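Local coordinates for fimbria adhesin protein (Klebsiella pneumoniae, PDB 3U4K), which forms the receptor-binding domain of a pilus adhesin that binds human collagen V, and so probably helps the bacterium attach to host tissue, at residues W59-N64 with A131-T136; T98-I103 with G149-G154; S79-V84 with M115-S120; S31-N36 with T164-S169. All coordinates share one frame; numbering follows the deposited sequence.

Contact 1: residues W59-N64 with A131-T136; sequences WTMPDN and AGSTFT. Unlike the reference sequence in segment 131-136: Ala131 (reference Val).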
loop_
_atom_site.group_PDB
_atom_site.type_symbol
_atom_site.label_atom_id
_atom_site.label_comp_id
_atom_site.label_asym_id
_atom_site.label_seq_id
_atom_site.Cartn_x
_atom_site.Cartn_y
_atom_site.Cartn_z
ATOM N N TRP A 59 1.384 -10.113 0.406
ATOM C CA TRP A 59 0.501 -10.818 -0.511
ATOM C C TRP A 59 1.153 -10.955 -1.856
ATOM O O TRP A 59 1.849 -10.046 -2.314
ATOM C CB TRP A 59 -0.820 -10.082 -0.661
ATOM C CG TRP A 59 -1.531 -9.857 0.644
ATOM C CD1 TRP A 59 -2.575 -10.601 1.181
ATOM C CD2 TRP A 59 -1.272 -8.798 1.626
ATOM N NE1 TRP A 59 -2.968 -10.090 2.390
ATOM C CE2 TRP A 59 -2.225 -9.011 2.718
ATOM C CE3 TRP A 59 -0.376 -7.735 1.710
ATOM C CZ2 TRP A 59 -2.262 -8.186 3.831
ATOM C CZ3 TRP A 59 -0.424 -6.910 2.840
ATOM C CH2 TRP A 59 -1.347 -7.131 3.872
ATOM N N THR A 60 0.937 -12.097 -2.498
ATOM C CA THR A 60 1.467 -12.326 -3.836
ATOM C C THR A 60 0.346 -12.306 -4.878
ATOM O O THR A 60 -0.800 -12.670 -4.588
ATOM C CB THR A 60 2.247 -13.659 -3.931
ATOM O OG1 THR A 60 1.352 -14.761 -3.736
ATOM C CG2 THR A 60 3.363 -13.719 -2.886
HETATM N N MSE A 61 0.682 -11.857 -6.083
HETATM C CA MSE A 61 -0.220 -11.967 -7.227
HETATM C C MSE A 61 0.477 -12.797 -8.266
HETATM O O MSE A 61 1.605 -12.483 -8.662
HETATM C CB MSE A 61 -0.644 -10.610 -7.788
HETATM C CG MSE A 61 0.507 -9.621 -7.936
HETATM SE SE MSE A 61 -0.235 -7.820 -8.222
HETATM C CE MSE A 61 0.521 -6.972 -6.609
ATOM N N PRO A 62 -0.175 -13.885 -8.711
ATOM C CA PRO A 62 0.423 -14.771 -9.709
ATOM C C PRO A 62 0.623 -14.051 -11.039
ATOM O O PRO A 62 -0.158 -13.155 -11.377
ATOM C CB PRO A 62 -0.617 -15.889 -9.858
ATOM C CG PRO A 62 -1.907 -15.276 -9.422
ATOM C CD PRO A 62 -1.535 -14.315 -8.331
ATOM N N ASP A 63 1.668 -14.426 -11.774
ATOM C CA ASP A 63 1.914 -13.832 -13.084
ATOM C C ASP A 63 0.775 -14.223 -14.021
ATOM O O ASP A 63 0.429 -15.399 -14.145
ATOM C CB ASP A 63 3.278 -14.234 -13.643
ATOM C CG ASP A 63 4.019 -13.057 -14.263
ATOM O OD1 ASP A 63 3.360 -12.113 -14.764
ATOM O OD2 ASP A 63 5.268 -13.071 -14.243
ATOM N N ASN A 64 0.184 -13.218 -14.659
ATOM C CA ASN A 64 -1.125 -13.377 -15.266
ATOM C C ASN A 64 -1.160 -13.009 -16.737
ATOM O O ASN A 64 -0.371 -12.185 -17.196
ATOM C CB ASN A 64 -2.134 -12.524 -14.501
ATOM C CG ASN A 64 -3.405 -13.274 -14.182
ATOM O OD1 ASN A 64 -4.500 -12.780 -14.430
ATOM N ND2 ASN A 64 -3.267 -14.472 -13.621
ATOM N N ALA A 131 2.524 -7.412 -13.832
ATOM C CA ALA A 131 3.629 -8.334 -13.601
ATOM C C ALA A 131 3.470 -9.006 -12.249
ATOM O O ALA A 131 3.322 -8.328 -11.231
ATOM C CB ALA A 131 4.957 -7.594 -13.670
ATOM N N GLY A 132 3.484 -10.338 -12.251
ATOM C CA GLY A 132 3.455 -11.118 -11.017
ATOM C C GLY A 132 4.435 -10.546 -10.015
ATOM O O GLY A 132 5.611 -10.328 -10.331
ATOM N N SER A 133 3.942 -10.274 -8.810
ATOM C CA SER A 133 4.744 -9.609 -7.788
ATOM C C SER A 133 4.235 -9.877 -6.376
ATOM O O SER A 133 3.214 -10.545 -6.181
ATOM C CB SER A 133 4.784 -8.098 -8.050
ATOM O OG SER A 133 3.475 -7.569 -8.163
ATOM N N THR A 134 4.974 -9.363 -5.398
ATOM C CA THR A 134 4.548 -9.355 -4.006
ATOM C C THR A 134 4.177 -7.934 -3.619
ATOM O O THR A 134 4.849 -6.986 -4.023
ATOM C CB THR A 134 5.662 -9.840 -3.050
ATOM O OG1 THR A 134 6.782 -8.942 -3.107
ATOM C CG2 THR A 134 6.110 -11.259 -3.395
ATOM N N PHE A 135 3.106 -7.788 -2.847
ATOM C CA PHE A 135 2.790 -6.505 -2.224
ATOM C C PHE A 135 3.028 -6.621 -0.725
ATOM O O PHE A 135 2.578 -7.579 -0.097
ATOM C CB PHE A 135 1.349 -6.075 -2.517
ATOM C CG PHE A 135 1.059 -4.642 -2.159
ATOM C CD1 PHE A 135 1.265 -3.624 -3.085
ATOM C CD2 PHE A 135 0.586 -4.304 -0.892
ATOM C CE1 PHE A 135 1.006 -2.301 -2.756
ATOM C CE2 PHE A 135 0.325 -2.983 -0.557
ATOM C CZ PHE A 135 0.534 -1.981 -1.492
ATOM N N THR A 136 3.738 -5.648 -0.158
ATOM C CA THR A 136 4.131 -5.706 1.254
ATOM C C THR A 136 3.761 -4.451 2.049
ATOM O O THR A 136 4.172 -3.338 1.711
ATOM C CB THR A 136 5.639 -6.015 1.408
ATOM O OG1 THR A 136 5.925 -7.289 0.818
ATOM C CG2 THR A 136 6.051 -6.051 2.873
#
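Met61, a selenomethionine, lays its bent side chain over Ser133, with the terminal CE 3.4 Å from Ser133 OG. Its CG lies between its own backbone N and carbonyl carbon (chi1 45°), which puts it beside the backbone of Ser133. The chain bends about its CG-SE bond, and CE also approaches CB of Phe135. Ser133 OG has two polar partners: it donates to Ala131 O at 3.2 Å and is hydrogen-bonded by Arg109 NE, while Arg109 NH2 holds the same Ala131 O. Farther along, Trp59 CE3 lies at the edge of the Phe135 ring, near its plane, 4.4 Å from Phe135 CD2. Trp59 CE3 lies closer still, at 3.5 Å, to the backbone O of Phe135, which is near the indole plane. Trp59-Phe135 and Met61-Ser133 are antiparallel hydrogen-bonded pairs; Met61 N reaches Ser133 O at 2.9 Å, and Phe135 N bonds to Trp59 O. Between them the non-hydrogen-bonded pair Thr60 and Thr134 turns to the other face, where their CG2 methyls touch at 3.7 Å. Past the strand end, Gly132 N gives a hydrogen bond of 3.1 Å to Asp63 OD1, approaching from above the carboxylate plane. Here the CA atoms of Gly132 and Asp63 are 3.7 Å apart. The contact joins strands 53-61 and 133-141 of the jelly roll. Strand 103-111 flanks 133-141 through backbone bonds of Lys110 and Ser108, while Trp59, Met61 and Phe135 face strands 33-36 and 166-170, packing on Ile35, Tyr33, Leu166 and Thr168.

Contact 2: residues T98-I103 with G149-G154; sequences TAIPGI and GTLASG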
loop_
_atom_site.group_PDB
_atom_site.type_symbol
_atom_site.label_atom_id
_atom_site.label_comp_id
_atom_site.label_asym_id
_atom_site.label_seq_id
_atom_site.Cartn_x
_atom_site.Cartn_y
_atom_site.Cartn_z
ATOM N N THR A 98 -0.048 7.992 11.100
ATOM C CA THR A 98 -1.471 7.673 11.244
ATOM C C THR A 98 -2.190 8.556 12.269
ATOM O O THR A 98 -1.571 9.395 12.931
ATOM C CB THR A 98 -1.663 6.200 11.658
ATOM O OG1 THR A 98 -0.669 5.387 11.025
ATOM C CG2 THR A 98 -3.042 5.707 11.258
ATOM N N ALA A 99 -3.505 8.354 12.378
ATOM C CA ALA A 99 -4.312 8.880 13.478
ATOM C C ALA A 99 -3.937 8.215 14.810
ATOM O O ALA A 99 -4.253 8.734 15.880
ATOM C CB ALA A 99 -5.793 8.689 13.184
ATOM N N ILE A 100 -3.275 7.062 14.732
ATOM C CA ILE A 100 -2.705 6.405 15.907
ATOM C C ILE A 100 -1.287 6.940 16.145
ATOM O O ILE A 100 -0.440 6.879 15.247
ATOM C CB ILE A 100 -2.704 4.864 15.770
ATOM C CG1 ILE A 100 -4.129 4.348 15.543
ATOM C CG2 ILE A 100 -2.110 4.211 17.011
ATOM C CD1 ILE A 100 -4.220 2.890 15.144
ATOM N N PRO A 101 -1.030 7.481 17.356
ATOM C CA PRO A 101 0.264 8.081 17.701
ATOM C C PRO A 101 1.424 7.098 17.575
ATOM O O PRO A 101 1.346 5.974 18.076
ATOM C CB PRO A 101 0.085 8.495 19.166
ATOM C CG PRO A 101 -1.388 8.634 19.349
ATOM C CD PRO A 101 -1.996 7.587 18.467
ATOM N N GLY A 102 2.480 7.531 16.891
ATOM C CA GLY A 102 3.693 6.735 16.737
ATOM C C GLY A 102 3.549 5.491 15.878
ATOM O O GLY A 102 4.338 4.554 16.003
ATOM N N ILE A 103 2.548 5.482 15.002
ATOM C CA ILE A 103 2.308 4.343 14.115
ATOM C C ILE A 103 2.464 4.741 12.649
ATOM O O ILE A 103 1.741 5.606 12.150
ATOM C CB ILE A 103 0.930 3.687 14.384
ATOM C CG1 ILE A 103 0.893 3.051 15.784
ATOM C CG2 ILE A 103 0.584 2.656 13.316
ATOM C CD1 ILE A 103 1.959 2.008 16.064
ATOM N N GLY A 149 -5.526 1.656 18.796
ATOM C CA GLY A 149 -6.650 1.937 17.905
ATOM C C GLY A 149 -6.791 0.977 16.738
ATOM O O GLY A 149 -5.940 0.110 16.521
ATOM N N THR A 150 -7.883 1.139 15.993
ATOM C CA THR A 150 -8.155 0.350 14.796
ATOM C C THR A 150 -8.122 1.274 13.586
ATOM O O THR A 150 -8.668 2.378 13.627
ATOM C CB THR A 150 -9.529 -0.341 14.877
ATOM O OG1 THR A 150 -9.642 -1.036 16.123
ATOM C CG2 THR A 150 -9.713 -1.333 13.740
ATOM N N LEU A 151 -7.471 0.823 12.517
ATOM C CA LEU A 151 -7.331 1.626 11.303
ATOM C C LEU A 151 -8.648 1.772 10.551
ATOM O O LEU A 151 -9.483 0.864 10.566
ATOM C CB LEU A 151 -6.255 1.042 10.389
ATOM C CG LEU A 151 -4.827 1.135 10.927
ATOM C CD1 LEU A 151 -3.887 0.279 10.101
ATOM C CD2 LEU A 151 -4.358 2.578 10.948
ATOM N N ALA A 152 -8.817 2.923 9.904
ATOM C CA ALA A 152 -10.052 3.262 9.193
ATOM C C ALA A 152 -10.310 2.374 7.979
ATOM O O ALA A 152 -9.383 1.972 7.275
ATOM C CB ALA A 152 -10.037 4.726 8.780
ATOM N N SER A 153 -11.584 2.079 7.748
ATOM C CA SER A 153 -12.021 1.305 6.589
ATOM C C SER A 153 -11.867 2.098 5.285
ATOM O O SER A 153 -11.946 3.331 5.284
ATOM C CB SER A 153 -13.480 0.889 6.784
ATOM O OG SER A 153 -13.947 0.127 5.690
ATOM N N GLY A 154 -11.633 1.391 4.180
ATOM C CA GLY A 154 -11.581 2.018 2.857
ATOM C C GLY A 154 -10.262 1.868 2.116
ATOM O O GLY A 154 -9.394 1.109 2.548
#
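Thr98 opens the contact with its methyl: CG2, anti to the backbone N, comes 3.4 Å from CD2 of Leu151, and the two side chains cross at about a right angle. The other branch of Thr98 turns back into its own loop, OG1 donating to Ile103 O at 2.7 Å from above the carbonyl plane, so one residue both touches the neighbouring segment and ties the two ends of the loop together. After Ala99, Ile100 points its side chain at the other segment. Its CG1 stands beside the backbone N, and chi2 of 169° extends CD1 toward the other segment. There CD1 rests 3.5 Å from Gly149 O and 4.2 Å from Leu151 CD2, meeting a peptide group and a methyl together. The CA atoms of Ile100 and Gly149 stay 6.3 Å apart, and the segments share van der Waals contact rather than strand pairing. From Ile100 the chain makes a type II beta turn to Ile103, with Pro101 and Gly102 at its corners. Gly102 has the positive phi (68°) that the third position of this turn adopts, and the closing bond from Ile103 N to Ile100 O is weak at 3.3 Å. The turn lies between strands 96-97 and 103-111, held by backbone bonds of Pro101 to Gly147 and Gly102 to Thr142. On the opposing segment, Gly149 and Leu151 pair with Ile177 and Ile175 of strand 175-178. Ile103 packs on Ile177 of that strand, and Gly154 bonds to Leu170 of strand 166-170.

Contact 3: residues S79-V84 with M115-S120; sequences SDAKVV and MIYPDS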
loop_
_atom_site.group_PDB
_atom_site.type_symbol
_atom_site.label_atom_id
_atom_site.label_comp_id
_atom_site.label_asym_id
_atom_site.label_seq_id
_atom_site.Cartn_x
_atom_site.Cartn_y
_atom_site.Cartn_z
ATOM N N SER A 79 2.428 5.161 -15.276
ATOM C CA SER A 79 1.589 4.667 -14.181
ATOM C C SER A 79 2.080 5.168 -12.830
ATOM O O SER A 79 3.244 4.985 -12.483
ATOM C CB SER A 79 1.535 3.138 -14.176
ATOM O OG SER A 79 0.562 2.659 -15.085
ATOM N N ASP A 80 1.178 5.790 -12.075
ATOM C CA ASP A 80 1.505 6.345 -10.761
ATOM C C ASP A 80 1.108 5.419 -9.613
ATOM O O ASP A 80 0.007 4.869 -9.601
ATOM C CB ASP A 80 0.843 7.714 -10.575
ATOM C CG ASP A 80 1.346 8.750 -11.568
ATOM O OD1 ASP A 80 0.570 9.667 -11.913
ATOM O OD2 ASP A 80 2.513 8.652 -12.002
ATOM N N ALA A 81 2.025 5.246 -8.665
ATOM C CA ALA A 81 1.748 4.539 -7.417
ATOM C C ALA A 81 1.367 5.564 -6.357
ATOM O O ALA A 81 2.200 6.373 -5.937
ATOM C CB ALA A 81 2.959 3.732 -6.978
ATOM N N LYS A 82 0.104 5.529 -5.940
ATOM C CA LYS A 82 -0.456 6.552 -5.060
ATOM C C LYS A 82 -0.969 6.008 -3.733
ATOM O O LYS A 82 -1.608 4.953 -3.679
ATOM C CB LYS A 82 -1.592 7.298 -5.765
ATOM C CG LYS A 82 -1.134 8.364 -6.744
ATOM C CD LYS A 82 -2.322 9.069 -7.379
ATOM C CE LYS A 82 -1.865 10.096 -8.402
ATOM N NZ LYS A 82 -3.011 10.644 -9.179
ATOM N N VAL A 83 -0.675 6.744 -2.666
ATOM C CA VAL A 83 -1.308 6.528 -1.376
ATOM C C VAL A 83 -2.462 7.518 -1.294
ATOM O O VAL A 83 -2.258 8.732 -1.374
ATOM C CB VAL A 83 -0.331 6.746 -0.209
ATOM C CG1 VAL A 83 -1.039 6.532 1.118
ATOM C CG2 VAL A 83 0.861 5.808 -0.329
ATOM N N VAL A 84 -3.673 6.992 -1.141
ATOM C CA VAL A 84 -4.886 7.802 -1.259
ATOM C C VAL A 84 -5.719 7.885 0.019
ATOM O O VAL A 84 -6.705 8.623 0.065
ATOM C CB VAL A 84 -5.782 7.306 -2.416
ATOM C CG1 VAL A 84 -5.151 7.641 -3.758
ATOM C CG2 VAL A 84 -6.050 5.810 -2.294
HETATM N N MSE A 115 8.807 -1.089 -6.527
HETATM C CA MSE A 115 8.757 0.287 -6.024
HETATM C C MSE A 115 8.174 0.398 -4.631
HETATM O O MSE A 115 7.322 -0.399 -4.222
HETATM C CB MSE A 115 8.008 1.193 -7.010
HETATM C CG MSE A 115 6.487 1.067 -6.920
HETATM SE SE MSE A 115 5.649 1.462 -8.662
HETATM C CE MSE A 115 4.816 -0.308 -8.929
ATOM N N ILE A 116 8.654 1.399 -3.896
ATOM C CA ILE A 116 8.083 1.790 -2.614
ATOM C C ILE A 116 7.208 3.021 -2.849
ATOM O O ILE A 116 7.655 4.007 -3.443
ATOM C CB ILE A 116 9.181 2.079 -1.565
ATOM C CG1 ILE A 116 10.049 0.830 -1.350
ATOM C CG2 ILE A 116 8.562 2.533 -0.248
ATOM C CD1 ILE A 116 11.447 1.106 -0.841
ATOM N N TYR A 117 5.957 2.944 -2.404
ATOM C CA TYR A 117 4.982 4.017 -2.595
ATOM C C TYR A 117 5.373 5.261 -1.793
ATOM O O TYR A 117 5.797 5.138 -0.642
ATOM C CB TYR A 117 3.599 3.546 -2.147
ATOM C CG TYR A 117 2.879 2.610 -3.094
ATOM C CD1 TYR A 117 1.651 2.968 -3.641
ATOM C CD2 TYR A 117 3.405 1.359 -3.423
ATOM C CE1 TYR A 117 0.974 2.118 -4.500
ATOM C CE2 TYR A 117 2.732 0.502 -4.282
ATOM C CZ TYR A 117 1.515 0.886 -4.817
ATOM O OH TYR A 117 0.827 0.051 -5.672
ATOM N N PRO A 118 5.236 6.461 -2.393
ATOM C CA PRO A 118 4.786 6.697 -3.765
ATOM C C PRO A 118 5.916 6.641 -4.798
ATOM O O PRO A 118 7.089 6.848 -4.462
ATOM C CB PRO A 118 4.202 8.108 -3.696
ATOM C CG PRO A 118 5.010 8.786 -2.647
ATOM C CD PRO A 118 5.448 7.726 -1.666
ATOM N N ASP A 119 5.540 6.355 -6.043
ATOM C CA ASP A 119 6.461 6.317 -7.176
ATOM C C ASP A 119 5.668 6.349 -8.482
ATOM O O ASP A 119 4.437 6.428 -8.471
ATOM C CB ASP A 119 7.341 5.060 -7.118
ATOM C CG ASP A 119 8.730 5.285 -7.706
ATOM O OD1 ASP A 119 9.032 6.422 -8.131
ATOM O OD2 ASP A 119 9.526 4.319 -7.735
ATOM N N SER A 120 6.378 6.299 -9.606
ATOM C CA SER A 120 5.744 6.209 -10.918
ATOM C C SER A 120 6.573 5.356 -11.863
ATOM O O SER A 120 7.801 5.363 -11.796
ATOM C CB SER A 120 5.518 7.598 -11.513
ATOM O OG SER A 120 6.735 8.312 -11.610
#
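With chi1 at -76°, Tyr117 carries CG beside its own backbone N, and chi2 of -120° turns the ring so that one face receives the methyl of Ala81. Ala81 CB stands 3.7 Å from the Tyr117 ring centroid, 17° off the normal, a CH-pi contact displaced slightly toward the rim. The same CB lies 3.9 Å from SE of Met115, a selenomethionine, so the methyl meets the ring face in one direction and the selenium roughly at right angles to it. Val83 adds CG2, anti to its carbonyl carbon, which reaches Tyr117 CB at 4.0 Å. Segment 115-120 is a crossing between the sheets of the jelly roll: strand 115-116 bonds to strand 103-111 through Met115 and Arg109, then a cis peptide before Pro118 precedes strand 119-125, the outermost strand of the five-stranded sheet, on strand 74-83. The first antiparallel bond there is Ala81 N to Asp119 O at 2.7 Å; the return from Asp119 N to Ala81 O is weak at 3.3 Å. On the opposite face of this sheet from Ala81, Asp80 and Ser120 form the adjoining non-hydrogen-bonded pair, with the Asp80 carboxylate beside Ser120 CB. Lys78 NZ makes weak polar contacts with both side chains. At the crossing, Lys94 NZ hydrogen-bonds the carbonyls of Ile116 and Pro118, and Tyr117 continues onto Thr157 and Tyr159.

Contact 4: residues S31-N36 with T164-S169; sequences SAYEIN and TILKTS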
loop_
_atom_site.group_PDB
_atom_site.type_symbol
_atom_site.label_atom_id
_atom_site.label_comp_id
_atom_site.label_asym_id
_atom_site.label_seq_id
_atom_site.Cartn_x
_atom_site.Cartn_y
_atom_site.Cartn_z
ATOM N N SER A 31 -11.402 -5.002 -14.608
ATOM C CA SER A 31 -11.495 -4.342 -13.300
ATOM C C SER A 31 -10.220 -4.570 -12.493
ATOM O O SER A 31 -9.548 -5.590 -12.652
ATOM C CB SER A 31 -12.714 -4.831 -12.518
ATOM O OG SER A 31 -12.593 -6.204 -12.206
ATOM N N ALA A 32 -9.898 -3.611 -11.633
ATOM C CA ALA A 32 -8.653 -3.623 -10.864
ATOM C C ALA A 32 -8.434 -4.890 -10.034
ATOM O O ALA A 32 -9.388 -5.547 -9.614
ATOM C CB ALA A 32 -8.581 -2.389 -9.974
ATOM N N TYR A 33 -7.165 -5.227 -9.824
ATOM C CA TYR A 33 -6.774 -6.265 -8.875
ATOM C C TYR A 33 -6.818 -5.660 -7.477
ATOM O O TYR A 33 -6.377 -4.522 -7.272
ATOM C CB TYR A 33 -5.366 -6.769 -9.196
ATOM C CG TYR A 33 -4.983 -8.066 -8.517
ATOM C CD1 TYR A 33 -4.156 -8.070 -7.395
ATOM C CD2 TYR A 33 -5.442 -9.292 -9.003
ATOM C CE1 TYR A 33 -3.800 -9.259 -6.772
ATOM C CE2 TYR A 33 -5.092 -10.484 -8.385
ATOM C CZ TYR A 33 -4.270 -10.462 -7.274
ATOM O OH TYR A 33 -3.921 -11.642 -6.665
ATOM N N GLU A 34 -7.359 -6.412 -6.521
ATOM C CA GLU A 34 -7.556 -5.904 -5.163
ATOM C C GLU A 34 -6.950 -6.780 -4.086
ATOM O O GLU A 34 -7.034 -8.008 -4.144
ATOM C CB GLU A 34 -9.039 -5.715 -4.869
ATOM C CG GLU A 34 -9.600 -4.393 -5.353
ATOM C CD GLU A 34 -11.103 -4.314 -5.189
ATOM O OE1 GLU A 34 -11.799 -5.279 -5.576
ATOM O OE2 GLU A 34 -11.590 -3.285 -4.672
ATOM N N ILE A 35 -6.340 -6.131 -3.101
ATOM C CA ILE A 35 -5.822 -6.813 -1.925
ATOM C C ILE A 35 -6.489 -6.223 -0.689
ATOM O O ILE A 35 -6.396 -5.016 -0.441
ATOM C CB ILE A 35 -4.289 -6.665 -1.806
ATOM C CG1 ILE A 35 -3.591 -7.261 -3.027
ATOM C CG2 ILE A 35 -3.782 -7.338 -0.538
ATOM C CD1 ILE A 35 -2.162 -6.801 -3.208
ATOM N N ASN A 36 -7.179 -7.072 0.070
ATOM C CA ASN A 36 -7.623 -6.707 1.411
ATOM C C ASN A 36 -6.459 -6.933 2.375
ATOM O O ASN A 36 -5.981 -8.058 2.529
ATOM C CB ASN A 36 -8.859 -7.520 1.820
ATOM C CG ASN A 36 -9.264 -7.291 3.269
ATOM O OD1 ASN A 36 -9.275 -6.158 3.766
ATOM N ND2 ASN A 36 -9.607 -8.374 3.955
ATOM N N THR A 164 -7.124 3.400 -11.688
ATOM C CA THR A 164 -6.668 2.324 -10.812
ATOM C C THR A 164 -6.796 0.947 -11.460
ATOM O O THR A 164 -7.886 0.537 -11.862
ATOM C CB THR A 164 -7.414 2.342 -9.454
ATOM O OG1 THR A 164 -7.304 3.641 -8.858
ATOM C CG2 THR A 164 -6.830 1.311 -8.494
ATOM N N ILE A 165 -5.670 0.248 -11.557
ATOM C CA ILE A 165 -5.654 -1.145 -12.008
ATOM C C ILE A 165 -5.170 -2.061 -10.887
ATOM O O ILE A 165 -5.321 -3.284 -10.956
ATOM C CB ILE A 165 -4.808 -1.347 -13.287
ATOM C CG1 ILE A 165 -3.357 -0.903 -13.068
ATOM C CG2 ILE A 165 -5.432 -0.606 -14.465
ATOM C CD1 ILE A 165 -2.360 -1.597 -13.970
ATOM N N LEU A 166 -4.590 -1.455 -9.854
ATOM C CA LEU A 166 -4.163 -2.182 -8.662
ATOM C C LEU A 166 -4.519 -1.385 -7.418
ATOM O O LEU A 166 -4.015 -0.278 -7.212
ATOM C CB LEU A 166 -2.659 -2.473 -8.712
ATOM C CG LEU A 166 -2.005 -3.209 -7.536
ATOM C CD1 LEU A 166 -2.699 -4.529 -7.222
ATOM C CD2 LEU A 166 -0.527 -3.431 -7.824
ATOM N N LYS A 167 -5.393 -1.955 -6.594
ATOM C CA LYS A 167 -5.897 -1.267 -5.411
ATOM C C LYS A 167 -5.750 -2.112 -4.147
ATOM O O LYS A 167 -6.041 -3.309 -4.150
ATOM C CB LYS A 167 -7.361 -0.869 -5.621
ATOM C CG LYS A 167 -7.951 -0.013 -4.509
ATOM C CD LYS A 167 -9.300 0.586 -4.889
ATOM C CE LYS A 167 -10.352 -0.488 -5.122
ATOM N NZ LYS A 167 -11.735 0.061 -5.114
ATOM N N THR A 168 -5.282 -1.484 -3.071
ATOM C CA THR A 168 -5.221 -2.139 -1.764
ATOM C C THR A 168 -6.029 -1.350 -0.739
ATOM O O THR A 168 -5.967 -0.120 -0.701
ATOM C CB THR A 168 -3.776 -2.320 -1.255
ATOM O OG1 THR A 168 -3.223 -1.050 -0.904
ATOM C CG2 THR A 168 -2.896 -2.995 -2.303
ATOM N N SER A 169 -6.780 -2.069 0.090
ATOM C CA SER A 169 -7.707 -1.447 1.032
ATOM C C SER A 169 -7.920 -2.280 2.303
ATOM O O SER A 169 -7.407 -3.397 2.427
ATOM C CB SER A 169 -9.048 -1.186 0.339
ATOM O OG SER A 169 -9.658 -2.401 -0.056
#
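Lys167 starts with CB 4.1 Å from Tyr33 O and almost as near Glu34 CG. Its CG is anti to the backbone N (chi1 -174°), and the chain then runs beside Glu34, both side chains pointing the same way. At chi3 (63°) it bends, carrying CE to 3.1 Å from Glu34 OE2. The terminal NZ makes the salt bridge to the same oxygen at 3.4 Å, on a face that Asn36 and Ser169 share. Beneath the pair the backbones run parallel: Tyr33 N donates to Ile165 O, Lys167 N to Tyr33 O at 2.8 Å, Ile35 N to Lys167 O, and Ser169 N to Ile35 O at 3.0 Å. Strand 33-36 is an outermost strand of the five-stranded sheet of the jelly roll, with strand 166-170 between it and strand 154-160. A classic beta bulge lies at the start of strand 166-170, Ile165 and Leu166 both facing Tyr159. The other face carries Tyr33, Ile35, Leu166 and Thr168, and its contacts are mainly between carbon atoms. Leu166 CD1 touches Tyr33 CD1 at 3.8 Å, at the edge of the phenol ring and near its plane, and Ile35 lies alongside Thr168, whose CG2 meets both CB and CD1 of Ile35. Tyr33, Ile35 and Leu166 continue from there onto Met61 and Trp59 of strand 53-61. Before the strand, Ala32 sets CB against the Ile165 carbonyl, 3.5 Å from its O.

How the contacts relate
From the N terminus, 31-36 opens the longest loop, which contact 4 closes only at 164-169; the other three contacts nest inside it. Contact 1 starts at 59-64, and contact 3, from 79-84 to 115-120, lies within its loop before 131-136 closes it. Contact 2 begins at 98-103 inside both and ends at 149-154, so it crosses contacts 1 and 3. Contacts 3 and 4 attach the two outermost strands of the five-stranded sheet, 119-125 and 33-36, to their neighbours. Contact 1, in the facing sheet, meets contact 4 through Trp59 on Ile35, and contact 3 through Phe135 on Tyr117 of the connection between strands 115-116 and 119-125. Contact 2 touches contact 4 through Gly154 and Ser169.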